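Long-range contacts in luciferase-like enzymeAMP-CoA-ligase (Zophobas atratus, PDB 4W8O), which probably activates carboxylic acids with ATP as an AMP-forming CoA ligase of the ANL superfamily, being related to beetle luciferases but from a nonluminescent mealworm: residues Lys374-Val379 against Gly406-Tyr411; Arg378-Ala383 against Asp400-Thr405. One frame throughout, in Å; residues are numbered along the deposited sequence.

Contact 1 (Lys374-Val379 against Gly406-Tyr411); sequences KGELRV and GDIGYY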
loop_
_atom_site.group_PDB
_atom_site.type_symbol
_atom_site.label_atom_id
_atom_site.label_comp_id
_atom_site.label_asym_id
_atom_site.label_seq_id
_atom_site.Cartn_x
_atom_site.Cartn_y
_atom_site.Cartn_z
ATOM N N LYS A 374 -18.739 -14.532 17.940
ATOM C CA LYS A 374 -18.190 -13.211 17.671
ATOM C C LYS A 374 -17.300 -12.727 18.816
ATOM O O LYS A 374 -17.543 -13.028 19.981
ATOM C CB LYS A 374 -19.294 -12.190 17.341
ATOM C CG LYS A 374 -20.226 -11.829 18.486
ATOM C CD LYS A 374 -20.996 -10.541 18.223
ATOM C CE LYS A 374 -20.331 -9.362 18.919
ATOM N NZ LYS A 374 -20.830 -8.043 18.431
ATOM N N GLY A 375 -16.245 -12.005 18.461
ATOM C CA GLY A 375 -15.307 -11.440 19.428
ATOM C C GLY A 375 -14.365 -10.480 18.712
ATOM O O GLY A 375 -14.619 -10.103 17.569
ATOM N N GLU A 376 -13.272 -10.113 19.373
ATOM C CA GLU A 376 -12.318 -9.152 18.826
ATOM C C GLU A 376 -11.295 -9.888 17.963
ATOM O O GLU A 376 -10.663 -10.846 18.427
ATOM C CB GLU A 376 -11.601 -8.399 19.955
ATOM C CG GLU A 376 -12.504 -7.950 21.103
ATOM C CD GLU A 376 -11.803 -7.039 22.105
ATOM O OE1 GLU A 376 -10.579 -7.182 22.317
ATOM O OE2 GLU A 376 -12.487 -6.175 22.695
ATOM N N LEU A 377 -11.140 -9.463 16.712
ATOM C CA LEU A 377 -10.094 -10.035 15.851
ATOM C C LEU A 377 -8.709 -9.582 16.281
ATOM O O LEU A 377 -8.432 -8.379 16.390
ATOM C CB LEU A 377 -10.298 -9.681 14.377
ATOM C CG LEU A 377 -11.143 -10.686 13.605
ATOM C CD1 LEU A 377 -12.599 -10.545 14.019
ATOM C CD2 LEU A 377 -10.978 -10.500 12.105
ATOM N N ARG A 378 -7.843 -10.556 16.516
ATOM C CA ARG A 378 -6.452 -10.282 16.837
ATOM C C ARG A 378 -5.545 -11.102 15.942
ATOM O O ARG A 378 -5.837 -12.257 15.641
ATOM C CB ARG A 378 -6.189 -10.570 18.307
ATOM C CG ARG A 378 -7.189 -9.871 19.207
ATOM C CD ARG A 378 -6.646 -9.686 20.595
ATOM N NE ARG A 378 -7.646 -9.100 21.481
ATOM C CZ ARG A 378 -7.636 -9.217 22.804
ATOM N NH1 ARG A 378 -6.677 -9.902 23.411
ATOM N NH2 ARG A 378 -8.594 -8.656 23.524
ATOM N N VAL A 379 -4.437 -10.495 15.528
ATOM C CA VAL A 379 -3.593 -11.052 14.474
ATOM C C VAL A 379 -2.108 -10.915 14.811
ATOM O O VAL A 379 -1.725 -10.050 15.604
ATOM C CB VAL A 379 -3.894 -10.366 13.125
ATOM C CG1 VAL A 379 -5.345 -10.610 12.725
ATOM C CG2 VAL A 379 -3.617 -8.871 13.199
ATOM N N GLY A 406 -9.084 -3.942 16.429
ATOM C CA GLY A 406 -10.186 -3.033 16.722
ATOM C C GLY A 406 -11.480 -3.415 16.031
ATOM O O GLY A 406 -12.446 -2.648 16.064
ATOM N N ASP A 407 -11.517 -4.597 15.416
ATOM C CA ASP A 407 -12.703 -5.069 14.714
ATOM C C ASP A 407 -13.326 -6.232 15.472
ATOM O O ASP A 407 -12.621 -7.013 16.112
ATOM C CB ASP A 407 -12.355 -5.533 13.296
ATOM C CG ASP A 407 -11.828 -4.415 12.422
ATOM O OD1 ASP A 407 -12.490 -3.357 12.343
ATOM O OD2 ASP A 407 -10.753 -4.599 11.804
ATOM N N ILE A 408 -14.648 -6.325 15.390
ATOM C CA ILE A 408 -15.418 -7.431 15.937
ATOM C C ILE A 408 -15.822 -8.315 14.768
ATOM O O ILE A 408 -16.296 -7.809 13.740
ATOM C CB ILE A 408 -16.679 -6.925 16.666
ATOM C CG1 ILE A 408 -16.297 -6.096 17.895
ATOM C CG2 ILE A 408 -17.590 -8.073 17.064
ATOM C CD1 ILE A 408 -15.366 -6.788 18.870
ATOM N N GLY A 409 -15.619 -9.627 14.926
ATOM C CA GLY A 409 -16.024 -10.615 13.921
ATOM C C GLY A 409 -16.021 -12.062 14.421
ATOM O O GLY A 409 -16.020 -12.315 15.626
ATOM N N TYR A 410 -16.029 -13.005 13.480
ATOM C CA TYR A 410 -16.029 -14.434 13.781
ATOM C C TYR A 410 -15.557 -15.179 12.528
ATOM O O TYR A 410 -15.474 -14.577 11.450
ATOM C CB TYR A 410 -17.447 -14.906 14.156
ATOM C CG TYR A 410 -18.430 -14.801 13.017
ATOM C CD1 TYR A 410 -19.166 -13.636 12.814
ATOM C CD2 TYR A 410 -18.608 -15.855 12.118
ATOM C CE1 TYR A 410 -20.061 -13.524 11.760
ATOM C CE2 TYR A 410 -19.505 -15.752 11.060
ATOM C CZ TYR A 410 -20.225 -14.580 10.888
ATOM O OH TYR A 410 -21.116 -14.461 9.849
ATOM N N TYR A 411 -15.276 -16.478 12.669
ATOM C CA TYR A 411 -14.925 -17.332 11.519
ATOM C C TYR A 411 -15.810 -18.582 11.411
ATOM O O TYR A 411 -16.478 -18.973 12.365
ATOM C CB TYR A 411 -13.447 -17.748 11.554
ATOM C CG TYR A 411 -13.059 -18.581 12.755
ATOM C CD1 TYR A 411 -12.718 -17.979 13.956
ATOM C CD2 TYR A 411 -13.032 -19.975 12.688
ATOM C CE1 TYR A 411 -12.363 -18.728 15.060
ATOM C CE2 TYR A 411 -12.678 -20.739 13.790
ATOM C CZ TYR A 411 -12.347 -20.106 14.974
ATOM O OH TYR A 411 -11.994 -20.841 16.076
#
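Gly375 and Gly409 face each other as an antiparallel hydrogen-bonded pair, in which Gly375 N donates a hydrogen bond to Gly409 O and Gly409 N one to Gly375 O, each at 2.9 Å. A third rung runs from Leu377 N to Asp407 O, also 2.9 Å. Where a side chain on Gly409 would stand, the CD1 methyl of Leu377 presses in, tightly enough to bring it 3.4 Å from Gly409 CA. The non-hydrogen-bonded pair Glu376-Ile408 puts both side chains on the other face, where Ile408 CD1 meets Glu376 CG at 3.8 Å. Ile408 CG2, anti to the backbone N, reaches instead the end of Lys374, 3.5 Å from NZ. Beyond CG, Glu376 runs extended to a salt bridge between its OE1 and Arg378 NH2 (2.8 Å); OE1 lies in the guanidinium plane of Arg378, on a nearly straight N-H line. The Asp407 carboxylate is engaged outside the pair, by a salt bridge to Arg422 and a hydrogen bond with Tyr322. Strands 357-362 and 417-422 flank the two on their outer sides, making this an interior pair of the five-stranded antiparallel sheet, strongly twisted, with 92° between the short strand segments 375-379 and 407-411.

Contact 2 (Arg378-Ala383 against Asp400-Thr405); sequences RVKSDA and DGFLKT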
loop_
_atom_site.group_PDB
_atom_site.type_symbol
_atom_site.label_atom_id
_atom_site.label_comp_id
_atom_site.label_asym_id
_atom_site.label_seq_id
_atom_site.Cartn_x
_atom_site.Cartn_y
_atom_site.Cartn_z
ATOM N N ARG A 378 -7.843 -10.556 16.516
ATOM C CA ARG A 378 -6.452 -10.282 16.837
ATOM C C ARG A 378 -5.545 -11.102 15.942
ATOM O O ARG A 378 -5.837 -12.257 15.641
ATOM C CB ARG A 378 -6.189 -10.570 18.307
ATOM C CG ARG A 378 -7.189 -9.871 19.207
ATOM C CD ARG A 378 -6.646 -9.686 20.595
ATOM N NE ARG A 378 -7.646 -9.100 21.481
ATOM C CZ ARG A 378 -7.636 -9.217 22.804
ATOM N NH1 ARG A 378 -6.677 -9.902 23.411
ATOM N NH2 ARG A 378 -8.594 -8.656 23.524
ATOM N N VAL A 379 -4.437 -10.495 15.528
ATOM C CA VAL A 379 -3.593 -11.052 14.474
ATOM C C VAL A 379 -2.108 -10.915 14.811
ATOM O O VAL A 379 -1.725 -10.050 15.604
ATOM C CB VAL A 379 -3.894 -10.366 13.125
ATOM C CG1 VAL A 379 -5.345 -10.610 12.725
ATOM C CG2 VAL A 379 -3.617 -8.871 13.199
ATOM N N LYS A 380 -1.285 -11.783 14.215
ATOM C CA LYS A 380 0.153 -11.796 14.483
ATOM C C LYS A 380 0.934 -12.356 13.306
ATOM O O LYS A 380 0.592 -13.400 12.778
ATOM C CB LYS A 380 0.461 -12.623 15.735
ATOM C CG LYS A 380 1.908 -12.525 16.198
ATOM C CD LYS A 380 2.105 -13.253 17.515
ATOM C CE LYS A 380 3.550 -13.204 17.989
ATOM N NZ LYS A 380 3.702 -13.862 19.322
ATOM N N SER A 381 1.976 -11.632 12.904
ATOM C CA SER A 381 2.852 -12.036 11.810
ATOM C C SER A 381 4.091 -11.155 11.781
ATOM O O SER A 381 4.170 -10.140 12.483
ATOM C CB SER A 381 2.139 -11.910 10.461
ATOM O OG SER A 381 2.162 -10.576 9.972
ATOM N N ASP A 382 5.032 -11.529 10.922
ATOM C CA ASP A 382 6.264 -10.773 10.741
ATOM C C ASP A 382 6.051 -9.492 9.936
ATOM O O ASP A 382 6.992 -8.725 9.777
ATOM C CB ASP A 382 7.321 -11.633 10.036
ATOM C CG ASP A 382 7.866 -12.740 10.913
ATOM O OD1 ASP A 382 7.567 -12.783 12.135
ATOM O OD2 ASP A 382 8.616 -13.568 10.363
ATOM N N ALA A 383 4.828 -9.270 9.436
ATOM C CA ALA A 383 4.465 -8.052 8.699
ATOM C C ALA A 383 3.952 -6.948 9.619
ATOM O O ALA A 383 3.576 -5.878 9.159
ATOM C CB ALA A 383 3.404 -8.369 7.654
ATOM N N ASP A 400 0.006 -11.907 24.303
ATOM C CA ASP A 400 0.739 -12.845 23.447
ATOM C C ASP A 400 1.355 -12.172 22.211
ATOM O O ASP A 400 1.758 -12.856 21.270
ATOM C CB ASP A 400 -0.190 -13.987 23.014
ATOM C CG ASP A 400 -0.627 -14.866 24.175
ATOM O OD1 ASP A 400 0.153 -15.051 25.128
ATOM O OD2 ASP A 400 -1.754 -15.397 24.130
ATOM N N GLY A 401 1.430 -10.841 22.213
ATOM C CA GLY A 401 2.033 -10.092 21.105
ATOM C C GLY A 401 1.183 -10.008 19.845
ATOM O O GLY A 401 1.710 -9.736 18.766
ATOM N N PHE A 402 -0.128 -10.244 19.968
ATOM C CA PHE A 402 -1.035 -10.159 18.820
ATOM C C PHE A 402 -1.526 -8.732 18.690
ATOM O O PHE A 402 -1.841 -8.101 19.691
ATOM C CB PHE A 402 -2.257 -11.056 18.996
ATOM C CG PHE A 402 -2.021 -12.510 18.672
ATOM C CD1 PHE A 402 -1.149 -13.279 19.434
ATOM C CD2 PHE A 402 -2.709 -13.116 17.628
ATOM C CE1 PHE A 402 -0.952 -14.627 19.148
ATOM C CE2 PHE A 402 -2.514 -14.459 17.334
ATOM C CZ PHE A 402 -1.633 -15.216 18.093
ATOM N N LEU A 403 -1.600 -8.234 17.456
ATOM C CA LEU A 403 -2.177 -6.917 17.172
ATOM C C LEU A 403 -3.691 -6.974 17.358
ATOM O O LEU A 403 -4.357 -7.846 16.804
ATOM C CB LEU A 403 -1.853 -6.474 15.738
ATOM C CG LEU A 403 -2.492 -5.171 15.220
ATOM C CD1 LEU A 403 -1.859 -3.940 15.866
ATOM C CD2 LEU A 403 -2.390 -5.083 13.702
ATOM N N LYS A 404 -4.226 -6.039 18.131
ATOM C CA LYS A 404 -5.673 -5.891 18.276
ATOM C C LYS A 404 -6.167 -5.089 17.079
ATOM O O LYS A 404 -5.764 -3.947 16.909
ATOM C CB LYS A 404 -6.000 -5.161 19.578
ATOM C CG LYS A 404 -5.443 -5.833 20.826
ATOM C CD LYS A 404 -5.645 -4.942 22.036
ATOM C CE LYS A 404 -4.921 -5.472 23.255
ATOM N NZ LYS A 404 -4.781 -4.405 24.289
ATOM N N THR A 405 -7.005 -5.686 16.233
ATOM C CA THR A 405 -7.437 -5.018 15.002
ATOM C C THR A 405 -8.463 -3.923 15.255
ATOM O O THR A 405 -8.707 -3.088 14.379
ATOM C CB THR A 405 -8.080 -5.985 13.996
ATOM O OG1 THR A 405 -9.265 -6.551 14.571
ATOM C CG2 THR A 405 -7.101 -7.074 13.579
#
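Lys380 reaches across Phe402 to the turn around Gly401, and successive atoms of its chain meet the ring and then two carbonyl oxygens. CB sits over the centre of the Phe402 ring, 3.7 Å from the centroid and 11° off the ring normal, a CH-pi contact. CG is placed anti to the backbone N (chi1 -172°), and the chain stays extended from there, carrying CG past Gly401 O, while CD touches both that oxygen and Phe402 CE1. CE approaches Asp400 O, and NZ ends the run with a hydrogen bond to Asp400 O at 2.9 Å, the donor tilted 20° from the carbonyl plane. The lysine thus crosses the aromatic side chain at about a right angle and ties its ammonium to the backbone of the turn.

Next to this crossing the strands pair through Val379 and Leu403, with Val379 N bonded to Leu403 O at 2.9 Å and Leu403 N to Val379 O at 2.6 Å. Their side chains lie alongside each other, Val379 CG2 being 3.9 Å from Leu403 CB, while the Thr405 methyl CG2 meets both valine methyls. On the opposite face Arg378 and Lys404 run side by side, and Lys404 CG lies over one face of the guanidinium, 4.0 Å from Arg378 NE, which is buried here without a polar partner in the model. Arg378 NH2 is held by Glu376 and NH1 by salt bridges to Glu366 and Asp398, whereas Lys404 NZ bonds to Glu395 O, anions and a carbonyl that probably ease the nearness of two like charges. Phe402 also makes a cation-pi contact with Lys359 of strand 357-362, which flanks strand 367-380. Leu403 and Thr405 pack against Met324 of strand 317-324, and beyond the strand end Ala383 touches helix 199-211.

How the contacts relate
Both contacts join strands 367-380 and 403-411, neighbours in the antiparallel five-stranded sheet, and their centres lie 12 Å apart. Contact 2 holds the end nearer the connection between the strands, 17 residues apart at its closest ends, against 27 for contact 1. Arg378 and Val379 belong to both. The second strand turns a corner at Gly406, where contact 1 begins, so the pairing resumes in a new direction, and Leu377 O meets Thr405 OG1 at 2.7 Å, a probable hydrogen bond joining the two regions. Contact 2 touches Met324 and Glu326, both lining the pocket that holds a polyethylene glycol molecule, so the sheet adjoins that pocket at this end.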